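PDB 3PO8: FHA domain-containing protein FhaA from Mycobacterium tuberculosis, which regulates cell growth and peptidoglycan synthesis by binding MviN, and recognises phosphorylated MviN and PknB through its FHA domain, the part described here. Local coordinates for residues L8-Y18 against D32-T40. Numbering follows the deposited sequence.
Sequences LQLDDGSGRTY and DAQFRLPDT
Phe35 is the bump of this contact, and the hollow that takes it is built by Leu8, Leu10, Arg16 and Tyr18 of the 8-18 hairpin. With CG anti to the backbone N (chi1 -167°), its ring reaches across to the hairpin, where Tyr18 CB sits over the centre of one face, 3.6 Å from the ring centroid in a CH-pi contact. Leu37 CD2 lies over the centre of the opposite face, so the ring is held between an aliphatic carbon above and another below. Leu8 CB, 4.1 Å from Phe35 CE2, and Leu10 CG, 4.0 Å from Phe35 CZ, fill in around the far end of the ring. Tyr18 and Phe35 run past each other in opposite directions; their planes are 16° from parallel, but the rings are displaced and share little face, and Phe35 CB instead lies over the Tyr18 face. Beyond it, the Tyr18 hydroxyl passes Gln34 CB on its way to a hydrogen bond with Asn25.

Arg16 closes the outer side. Bent at chi3 (60°), the chain of Arg16 brings both terminal nitrogens onto a single acceptor, Arg36 O, which lies 2.9 Å from Arg16 NH2 and 3.2 Å from Arg16 NH1, the latter bond being the more bent. The carbonyl oxygen lies in the guanidinium plane, while Phe35 CE1 lies over one face and Pro38 CD comes to the edge, 3.6 Å from Arg16 NH2. A water accepting from Arg36 N also bridges weakly to Arg16 NH1. Ile27 touches Leu8, Phe35 and Leu37, continuing the apolar interior. Two edge strands, 17-19 and 35-36, are thus joined across facing sheets, as in the beta sandwich of FHA domains.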
loop_
_atom_site.group_PDB
_atom_site.type_symbol
_atom_site.label_atom_id
_atom_site.label_comp_id
_atom_site.label_asym_id
_atom_site.label_seq_id
_atom_site.Cartn_x
_atom_site.Cartn_y
_atom_site.Cartn_z
ATOM N N LEU A 8 6.700 -2.409 0.132
ATOM C CA LEU A 8 6.014 -1.402 -0.666
ATOM C C LEU A 8 7.075 -0.376 -1.006
ATOM O O LEU A 8 7.700 0.166 -0.085
ATOM C CB LEU A 8 4.940 -0.714 0.170
ATOM C CG LEU A 8 3.880 -1.581 0.863
ATOM C CD1 LEU A 8 2.874 -0.709 1.606
ATOM C CD2 LEU A 8 3.218 -2.450 -0.163
ATOM N N GLN A 9 7.312 -0.106 -2.275
ATOM C CA GLN A 9 8.315 0.890 -2.667
ATOM C C GLN A 9 7.688 1.984 -3.515
ATOM O O GLN A 9 7.042 1.695 -4.536
ATOM C CB GLN A 9 9.458 0.242 -3.456
ATOM C CG GLN A 9 10.507 1.235 -3.894
ATOM C CD GLN A 9 11.766 0.580 -4.359
ATOM O OE1 GLN A 9 11.730 -0.362 -5.142
ATOM N NE2 GLN A 9 12.905 1.092 -3.901
ATOM N N LEU A 10 7.837 3.240 -3.086
ATOM C CA LEU A 10 7.331 4.372 -3.849
ATOM C C LEU A 10 8.130 4.494 -5.126
ATOM O O LEU A 10 9.367 4.406 -5.110
ATOM C CB LEU A 10 7.448 5.665 -3.049
ATOM C CG LEU A 10 6.275 6.097 -2.205
ATOM C CD1 LEU A 10 6.672 7.314 -1.386
ATOM C CD2 LEU A 10 5.084 6.416 -3.082
ATOM N N ASP A 11 7.437 4.716 -6.232
ATOM C CA ASP A 11 8.091 4.808 -7.529
ATOM C C ASP A 11 8.156 6.272 -7.998
ATOM O O ASP A 11 7.836 6.585 -9.159
ATOM C CB ASP A 11 7.371 3.925 -8.552
ATOM C CG ASP A 11 8.196 3.695 -9.803
ATOM O OD1 ASP A 11 9.421 3.930 -9.753
ATOM O OD2 ASP A 11 7.620 3.308 -10.844
ATOM N N ASP A 12 8.600 7.143 -7.087
ATOM C CA ASP A 12 8.751 8.579 -7.359
ATOM C C ASP A 12 10.201 9.055 -7.569
ATOM O O ASP A 12 10.430 10.246 -7.805
ATOM C CB ASP A 12 8.085 9.390 -6.235
ATOM C CG ASP A 12 8.856 9.352 -4.929
ATOM O OD1 ASP A 12 9.655 8.418 -4.711
ATOM O OD2 ASP A 12 8.652 10.271 -4.104
ATOM N N GLY A 13 11.167 8.140 -7.483
ATOM C CA GLY A 13 12.584 8.495 -7.592
ATOM C C GLY A 13 13.314 8.409 -6.261
ATOM O O GLY A 13 14.537 8.257 -6.230
ATOM N N SER A 14 12.564 8.491 -5.162
ATOM C CA SER A 14 13.120 8.471 -3.819
ATOM C C SER A 14 13.510 7.061 -3.385
ATOM O O SER A 14 14.316 6.894 -2.473
ATOM C CB SER A 14 12.098 9.018 -2.815
ATOM O OG SER A 14 11.034 8.096 -2.592
ATOM N N GLY A 15 12.884 6.069 -4.013
ATOM C CA GLY A 15 13.008 4.672 -3.620
ATOM C C GLY A 15 12.467 4.325 -2.252
ATOM O O GLY A 15 12.672 3.224 -1.789
ATOM N N ARG A 16 11.769 5.245 -1.590
ATOM C CA ARG A 16 11.334 5.026 -0.214
ATOM C C ARG A 16 10.450 3.780 -0.079
ATOM O O ARG A 16 9.519 3.581 -0.857
ATOM C CB ARG A 16 10.581 6.246 0.318
ATOM C CG ARG A 16 10.345 6.216 1.788
ATOM C CD ARG A 16 10.106 7.617 2.357
ATOM N NE ARG A 16 8.955 8.266 1.765
ATOM C CZ ARG A 16 7.744 8.338 2.308
ATOM N NH1 ARG A 16 7.497 7.796 3.498
ATOM N NH2 ARG A 16 6.785 9.000 1.672
ATOM N N THR A 17 10.735 2.993 0.955
ATOM C CA THR A 17 10.198 1.654 1.118
ATOM C C THR A 17 9.597 1.467 2.504
ATOM O O THR A 17 10.072 2.013 3.482
ATOM C CB THR A 17 11.325 0.626 0.887
ATOM O OG1 THR A 17 11.745 0.704 -0.488
ATOM C CG2 THR A 17 10.895 -0.788 1.187
ATOM N N TYR A 18 8.526 0.674 2.556
ATOM C CA TYR A 18 7.897 0.267 3.784
ATOM C C TYR A 18 7.688 -1.239 3.769
ATOM O O TYR A 18 7.228 -1.800 2.751
ATOM C CB TYR A 18 6.557 0.976 3.917
ATOM C CG TYR A 18 5.778 0.542 5.125
ATOM C CD1 TYR A 18 6.123 0.984 6.389
ATOM C CD2 TYR A 18 4.718 -0.327 5.006
ATOM C CE1 TYR A 18 5.399 0.577 7.508
ATOM C CE2 TYR A 18 3.992 -0.754 6.119
ATOM C CZ TYR A 18 4.334 -0.293 7.359
ATOM O OH TYR A 18 3.646 -0.685 8.494
ATOM N N ASP A 32 -0.904 9.598 11.483
ATOM C CA ASP A 32 -1.185 8.267 12.041
ATOM C C ASP A 32 -0.882 7.120 11.050
ATOM O O ASP A 32 -0.889 5.938 11.435
ATOM C CB ASP A 32 -2.596 8.152 12.683
ATOM C CG ASP A 32 -3.732 8.620 11.789
ATOM O OD1 ASP A 32 -3.484 9.138 10.680
ATOM O OD2 ASP A 32 -4.913 8.495 12.225
ATOM N N ALA A 33 -0.578 7.455 9.799
ATOM C CA ALA A 33 -0.276 6.437 8.793
ATOM C C ALA A 33 1.014 5.738 9.100
ATOM O O ALA A 33 1.969 6.369 9.557
ATOM C CB ALA A 33 -0.217 7.067 7.360
ATOM N N GLN A 34 1.041 4.434 8.849
ATOM C CA GLN A 34 2.273 3.655 8.928
ATOM C C GLN A 34 3.219 3.966 7.790
ATOM O O GLN A 34 4.435 3.933 7.958
ATOM C CB GLN A 34 1.974 2.154 8.961
ATOM C CG GLN A 34 1.648 1.603 10.361
ATOM C CD GLN A 34 0.290 1.954 10.868
ATOM O OE1 GLN A 34 -0.713 1.896 10.151
ATOM N NE2 GLN A 34 0.233 2.317 12.143
ATOM N N PHE A 35 2.659 4.225 6.604
ATOM C CA PHE A 35 3.422 4.639 5.426
ATOM C C PHE A 35 2.752 5.928 4.962
ATOM O O PHE A 35 1.633 5.931 4.460
ATOM C CB PHE A 35 3.392 3.556 4.342
ATOM C CG PHE A 35 4.390 3.738 3.231
ATOM C CD1 PHE A 35 5.605 4.385 3.417
ATOM C CD2 PHE A 35 4.139 3.178 1.997
ATOM C CE1 PHE A 35 6.526 4.492 2.367
ATOM C CE2 PHE A 35 5.056 3.264 0.962
ATOM C CZ PHE A 35 6.243 3.929 1.154
ATOM N N ARG A 36 3.443 7.030 5.207
ATOM C CA ARG A 36 2.887 8.367 5.060
ATOM C C ARG A 36 3.369 8.991 3.754
ATOM O O ARG A 36 4.577 9.038 3.503
ATOM C CB ARG A 36 3.279 9.218 6.264
ATOM C CG ARG A 36 2.615 10.572 6.305
ATOM C CD ARG A 36 3.097 11.332 7.507
ATOM N NE ARG A 36 2.391 12.590 7.680
ATOM C CZ ARG A 36 2.608 13.424 8.681
ATOM N NH1 ARG A 36 3.469 13.113 9.615
ATOM N NH2 ARG A 36 1.925 14.553 8.752
ATOM N N LEU A 37 2.436 9.451 2.921
ATOM C CA LEU A 37 2.751 9.972 1.576
ATOM C C LEU A 37 2.486 11.479 1.489
ATOM O O LEU A 37 1.397 11.931 1.826
ATOM C CB LEU A 37 1.929 9.261 0.495
ATOM C CG LEU A 37 2.001 7.744 0.441
ATOM C CD1 LEU A 37 1.340 7.169 -0.804
ATOM C CD2 LEU A 37 3.396 7.239 0.544
ATOM N N PRO A 38 3.463 12.238 0.965
ATOM C CA PRO A 38 3.361 13.674 0.801
ATOM C C PRO A 38 2.667 14.015 -0.523
ATOM O O PRO A 38 3.298 14.438 -1.489
ATOM C CB PRO A 38 4.814 14.104 0.804
ATOM C CG PRO A 38 5.490 13.017 0.147
ATOM C CD PRO A 38 4.834 11.795 0.674
ATOM N N ASP A 39 1.375 13.751 -0.554
ATOM C CA ASP A 39 0.575 13.801 -1.781
ATOM C C ASP A 39 -0.799 14.273 -1.383
ATOM O O ASP A 39 -1.497 13.602 -0.635
ATOM C CB ASP A 39 0.553 12.388 -2.385
ATOM C CG ASP A 39 -0.169 12.307 -3.715
ATOM O OD1 ASP A 39 -1.030 13.152 -4.011
ATOM O OD2 ASP A 39 0.127 11.377 -4.483
ATOM N N THR A 40 -1.194 15.448 -1.876
ATOM C CA THR A 40 -2.467 16.030 -1.474
ATOM C C THR A 40 -3.660 15.296 -2.074
ATOM O O THR A 40 -4.793 15.500 -1.645
ATOM C CB THR A 40 -2.558 17.523 -1.835
ATOM O OG1 THR A 40 -2.320 17.689 -3.238
ATOM C CG2 THR A 40 -1.538 18.306 -1.017
HETATM O O HOH W 1 6.056 7.042 6.260
#